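Prophage pi2 protein 01, integrase (Lactococcus lactis, PDB 3LYS) probably binds DNA as a member of the phage integrase family, this fragment being its helical N-terminal core-binding domain. Local coordinates at residues I4-W15 against A81-L92. The protein carries 1 engineered substitution. Numbering follows the deposited sequence.
Engineered in segment 81-92: Cys85 (natural residue Pro).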
loop_
_atom_site.group_PDB
_atom_site.type_symbol
_atom_site.label_atom_id
_atom_site.label_comp_id
_atom_site.label_asym_id
_atom_site.label_seq_id
_atom_site.Cartn_x
_atom_site.Cartn_y
_atom_site.Cartn_z
ATOM N N ILE A 4 7.441 -8.878 11.945
ATOM C CA ILE A 4 6.582 -9.000 10.746
ATOM C C ILE A 4 7.365 -9.391 9.492
ATOM O O ILE A 4 7.957 -8.548 8.808
ATOM C CB ILE A 4 5.798 -7.682 10.425
ATOM C CG1 ILE A 4 4.936 -7.858 9.164
ATOM C CG2 ILE A 4 6.775 -6.526 10.203
ATOM C CD1 ILE A 4 3.827 -8.886 9.264
ATOM N N LYS A 5 7.357 -10.686 9.197
ATOM C CA LYS A 5 8.046 -11.220 8.028
ATOM C C LYS A 5 7.015 -11.736 7.032
ATOM O O LYS A 5 6.379 -12.767 7.256
ATOM C CB LYS A 5 9.004 -12.351 8.440
ATOM C CG LYS A 5 10.369 -11.882 8.944
ATOM C CD LYS A 5 11.147 -11.157 7.841
ATOM C CE LYS A 5 12.570 -10.807 8.278
ATOM N NZ LYS A 5 13.376 -12.018 8.607
ATOM N N GLN A 6 6.849 -11.009 5.935
ATOM C CA GLN A 6 5.891 -11.404 4.915
ATOM C C GLN A 6 5.994 -10.443 3.716
ATOM O O GLN A 6 6.611 -9.379 3.819
ATOM C CB GLN A 6 4.488 -11.376 5.519
ATOM C CG GLN A 6 3.426 -12.073 4.709
ATOM C CD GLN A 6 2.043 -11.653 5.131
ATOM O OE1 GLN A 6 1.852 -11.145 6.235
ATOM N NE2 GLN A 6 1.067 -11.855 4.256
ATOM N N GLU A 7 5.411 -10.812 2.578
ATOM C CA GLU A 7 5.466 -9.941 1.411
ATOM C C GLU A 7 4.431 -8.857 1.540
ATOM O O GLU A 7 3.321 -9.118 1.963
ATOM C CB GLU A 7 5.170 -10.709 0.141
ATOM C CG GLU A 7 6.065 -11.893 -0.060
ATOM C CD GLU A 7 5.933 -12.475 -1.448
ATOM O OE1 GLU A 7 6.473 -13.588 -1.651
ATOM O OE2 GLU A 7 5.302 -11.818 -2.323
ATOM N N ILE A 8 4.788 -7.639 1.167
ATOM C CA ILE A 8 3.845 -6.542 1.241
ATOM C C ILE A 8 2.554 -6.893 0.507
ATOM O O ILE A 8 1.461 -6.695 1.038
ATOM C CB ILE A 8 4.444 -5.280 0.619
ATOM C CG1 ILE A 8 3.404 -4.163 0.589
ATOM C CG2 ILE A 8 4.958 -5.585 -0.778
ATOM C CD1 ILE A 8 3.075 -3.621 1.941
ATOM N N SER A 9 2.676 -7.415 -0.711
ATOM C CA SER A 9 1.498 -7.767 -1.510
ATOM C C SER A 9 0.625 -8.777 -0.792
ATOM O O SER A 9 -0.566 -8.544 -0.580
ATOM C CB SER A 9 1.919 -8.318 -2.885
ATOM O OG SER A 9 2.938 -9.316 -2.783
ATOM N N GLU A 10 1.235 -9.891 -0.401
ATOM C CA GLU A 10 0.536 -10.962 0.292
ATOM C C GLU A 10 -0.229 -10.467 1.509
ATOM O O GLU A 10 -1.409 -10.762 1.686
ATOM C CB GLU A 10 1.536 -12.024 0.711
ATOM C CG GLU A 10 0.883 -13.303 1.119
ATOM C CD GLU A 10 1.893 -14.381 1.394
ATOM O OE1 GLU A 10 2.693 -14.705 0.483
ATOM O OE2 GLU A 10 1.889 -14.910 2.528
ATOM N N TYR A 11 0.467 -9.718 2.351
ATOM C CA TYR A 11 -0.129 -9.163 3.541
ATOM C C TYR A 11 -1.309 -8.265 3.210
ATOM O O TYR A 11 -2.361 -8.380 3.822
ATOM C CB TYR A 11 0.908 -8.372 4.333
ATOM C CG TYR A 11 0.301 -7.456 5.364
ATOM C CD1 TYR A 11 0.062 -6.114 5.068
ATOM C CD2 TYR A 11 -0.106 -7.941 6.609
ATOM C CE1 TYR A 11 -0.572 -5.274 5.973
ATOM C CE2 TYR A 11 -0.745 -7.114 7.524
ATOM C CZ TYR A 11 -0.976 -5.784 7.199
ATOM O OH TYR A 11 -1.623 -4.972 8.095
ATOM N N PHE A 12 -1.152 -7.367 2.247
ATOM C CA PHE A 12 -2.252 -6.473 1.901
ATOM C C PHE A 12 -3.539 -7.252 1.675
ATOM O O PHE A 12 -4.585 -6.891 2.202
ATOM C CB PHE A 12 -1.900 -5.638 0.662
ATOM C CG PHE A 12 -2.888 -4.537 0.368
ATOM C CD1 PHE A 12 -3.946 -4.745 -0.502
ATOM C CD2 PHE A 12 -2.758 -3.289 0.970
ATOM C CE1 PHE A 12 -4.859 -3.725 -0.773
ATOM C CE2 PHE A 12 -3.668 -2.263 0.706
ATOM C CZ PHE A 12 -4.718 -2.484 -0.166
ATOM N N LYS A 13 -3.463 -8.324 0.894
ATOM C CA LYS A 13 -4.642 -9.143 0.619
ATOM C C LYS A 13 -5.173 -9.672 1.944
ATOM O O LYS A 13 -6.349 -9.515 2.250
ATOM C CB LYS A 13 -4.275 -10.306 -0.304
ATOM C CG LYS A 13 -5.434 -11.217 -0.676
ATOM C CD LYS A 13 -5.009 -12.258 -1.722
ATOM C CE LYS A 13 -6.193 -13.094 -2.209
ATOM N NZ LYS A 13 -6.812 -13.932 -1.138
ATOM N N ASP A 14 -4.288 -10.289 2.723
ATOM C CA ASP A 14 -4.618 -10.846 4.039
ATOM C C ASP A 14 -5.416 -9.800 4.830
ATOM O O ASP A 14 -6.512 -10.074 5.317
ATOM C CB ASP A 14 -3.300 -11.200 4.758
ATOM C CG ASP A 14 -3.494 -12.065 5.998
ATOM O OD1 ASP A 14 -4.335 -11.702 6.846
ATOM O OD2 ASP A 14 -2.785 -13.094 6.130
ATOM N N TRP A 15 -4.848 -8.599 4.926
ATOM C CA TRP A 15 -5.438 -7.465 5.634
ATOM C C TRP A 15 -6.817 -7.067 5.103
ATOM O O TRP A 15 -7.812 -7.108 5.835
ATOM C CB TRP A 15 -4.504 -6.249 5.542
ATOM C CG TRP A 15 -5.038 -5.011 6.202
ATOM C CD1 TRP A 15 -5.099 -4.769 7.529
ATOM C CD2 TRP A 15 -5.661 -3.882 5.552
ATOM N NE1 TRP A 15 -5.729 -3.566 7.761
ATOM C CE2 TRP A 15 -6.083 -3.002 6.564
ATOM C CE3 TRP A 15 -5.905 -3.540 4.215
ATOM C CZ2 TRP A 15 -6.736 -1.795 6.289
ATOM C CZ3 TRP A 15 -6.555 -2.339 3.940
ATOM C CH2 TRP A 15 -6.963 -1.482 4.976
ATOM N N ALA A 81 -3.158 2.759 4.958
ATOM C CA ALA A 81 -4.105 2.227 5.921
ATOM C C ALA A 81 -3.729 0.820 6.379
ATOM O O ALA A 81 -3.824 0.493 7.561
ATOM C CB ALA A 81 -5.495 2.224 5.325
ATOM N N SER A 82 -3.309 -0.021 5.448
ATOM C CA SER A 82 -2.950 -1.381 5.816
ATOM C C SER A 82 -1.720 -1.427 6.699
ATOM O O SER A 82 -1.553 -2.346 7.498
ATOM C CB SER A 82 -2.694 -2.217 4.574
ATOM O OG SER A 82 -1.728 -1.590 3.762
ATOM N N ILE A 83 -0.837 -0.449 6.546
ATOM C CA ILE A 83 0.363 -0.442 7.365
ATOM C C ILE A 83 0.038 -0.013 8.804
ATOM O O ILE A 83 0.662 -0.485 9.764
ATOM C CB ILE A 83 1.442 0.449 6.731
ATOM C CG1 ILE A 83 2.266 -0.388 5.767
ATOM C CG2 ILE A 83 2.357 1.004 7.782
ATOM C CD1 ILE A 83 1.489 -0.899 4.610
ATOM N N GLN A 84 -0.968 0.849 8.941
ATOM C CA GLN A 84 -1.401 1.333 10.246
ATOM C C GLN A 84 -1.642 0.211 11.248
ATOM O O GLN A 84 -1.006 0.164 12.297
ATOM C CB GLN A 84 -2.683 2.145 10.113
ATOM C CG GLN A 84 -2.560 3.332 9.206
ATOM C CD GLN A 84 -1.411 4.241 9.600
ATOM O OE1 GLN A 84 -0.240 3.924 9.354
ATOM N NE2 GLN A 84 -1.736 5.378 10.220
ATOM N N CYS A 85 -2.570 -0.686 10.931
ATOM C CA CYS A 85 -2.871 -1.783 11.831
ATOM C C CYS A 85 -1.574 -2.527 12.106
ATOM O O CYS A 85 -1.344 -3.020 13.207
ATOM C CB CYS A 85 -3.928 -2.733 11.224
ATOM S SG CYS A 85 -4.994 -3.607 12.462
ATOM N N LEU A 86 -0.697 -2.583 11.119
ATOM C CA LEU A 86 0.561 -3.287 11.317
ATOM C C LEU A 86 1.380 -2.590 12.397
ATOM O O LEU A 86 2.089 -3.233 13.172
ATOM C CB LEU A 86 1.334 -3.346 10.004
ATOM C CG LEU A 86 2.164 -4.607 9.763
ATOM C CD1 LEU A 86 1.364 -5.878 10.031
ATOM C CD2 LEU A 86 2.620 -4.563 8.327
ATOM N N ILE A 87 1.269 -1.271 12.456
ATOM C CA ILE A 87 1.988 -0.501 13.462
ATOM C C ILE A 87 1.294 -0.658 14.814
ATOM O O ILE A 87 1.913 -1.042 15.812
ATOM C CB ILE A 87 2.006 0.998 13.103
ATOM C CG1 ILE A 87 2.814 1.230 11.815
ATOM C CG2 ILE A 87 2.570 1.807 14.270
ATOM C CD1 ILE A 87 4.300 0.904 11.929
ATOM N N GLU A 88 -0.002 -0.346 14.828
ATOM C CA GLU A 88 -0.832 -0.437 16.025
ATOM C C GLU A 88 -0.617 -1.774 16.748
ATOM O O GLU A 88 -0.485 -1.826 17.971
ATOM C CB GLU A 88 -2.303 -0.272 15.623
ATOM C CG GLU A 88 -3.066 0.705 16.497
ATOM C CD GLU A 88 -3.426 0.118 17.858
ATOM O OE1 GLU A 88 -3.765 0.892 18.778
ATOM O OE2 GLU A 88 -3.376 -1.123 18.005
ATOM N N GLU A 89 -0.560 -2.842 15.961
ATOM C CA GLU A 89 -0.363 -4.186 16.469
ATOM C C GLU A 89 1.037 -4.378 17.010
ATOM O O GLU A 89 1.314 -5.363 17.693
ATOM C CB GLU A 89 -0.622 -5.203 15.359
ATOM C CG GLU A 89 -2.081 -5.254 14.920
ATOM C CD GLU A 89 -2.322 -6.210 13.779
ATOM O OE1 GLU A 89 -1.635 -7.269 13.717
ATOM O OE2 GLU A 89 -3.222 -5.911 12.959
ATOM N N GLY A 90 1.920 -3.435 16.712
ATOM C CA GLY A 90 3.285 -3.548 17.187
ATOM C C GLY A 90 4.080 -4.624 16.461
ATOM O O GLY A 90 4.943 -5.286 17.044
ATOM N N ARG A 91 3.774 -4.814 15.183
ATOM C CA ARG A 91 4.492 -5.793 14.385
ATOM C C ARG A 91 5.449 -5.065 13.457
ATOM O O ARG A 91 6.439 -5.631 13.006
ATOM C CB ARG A 91 3.522 -6.661 13.582
ATOM C CG ARG A 91 3.105 -7.926 14.304
ATOM C CD ARG A 91 1.723 -8.369 13.879
ATOM N NE ARG A 91 1.695 -8.807 12.494
ATOM C CZ ARG A 91 0.639 -9.343 11.892
ATOM N NH1 ARG A 91 0.730 -9.706 10.620
ATOM N NH2 ARG A 91 -0.498 -9.518 12.552
ATOM N N LEU A 92 5.154 -3.801 13.174
ATOM C CA LEU A 92 6.021 -3.007 12.316
ATOM C C LEU A 92 6.513 -1.822 13.117
ATOM O O LEU A 92 5.719 -1.111 13.734
ATOM C CB LEU A 92 5.269 -2.509 11.081
ATOM C CG LEU A 92 6.101 -1.766 10.026
ATOM C CD1 LEU A 92 7.206 -2.680 9.507
ATOM C CD2 LEU A 92 5.203 -1.308 8.877
#
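Tyr11 OH donates to Ser82 O at 2.7 Å, a side-chain bond that ties helix 8-15 to a backbone carbonyl in helix 81-88. It illustrates how one aromatic residue can fasten two crossed helices, its hydroxyl paired with a main-chain oxygen and its ring packed between apolar groups. The carbonyl lies at the edge of the tyrosine ring and near its plane, and the phenol oxygen sits 20° off the carbonyl plane. Tyr11 gets there by placing CG anti to its own nitrogen (chi1 164°), which sends the ring across the gap between two helices that run almost perpendicular, at 87°. Leu86 CD2 lies over one face in a CH-pi contact, 4.1 Å from the centroid of the Tyr11 ring, and Trp15 CB sits toward the rim of the opposite one. The bond and the two flanking groups together hold the phenol in place.

One turn on, Trp15 lays its indole over Ser82, whose CB stands 3.7 Å from the centroid of the six-membered ring. The hydroxyl of Ser82 turns back to bond Val79 O within its own helix, and OG meets the edge of the Phe12 ring. Ala81 CB and the engineered Cys85 extend the contact along the indole. At the other end, Ile4 CD1 abuts the edge of the Arg91 guanidinium, 3.5 Å from NH1, and Ile4 CG2 lies 3.9 Å from Leu92 CD1. Arg91 is held by a salt bridge from NH2 to Glu89 OE1.

In this buried, mainly apolar crossing of the all-helical core-binding domain, helix 8-19 crosses the C-terminal half of helix 69-88, the lead-in at Ile4 meets the residues beyond its Schellman turn at Gly90, and Ile8 and Phe12 also pack against helix 26-42.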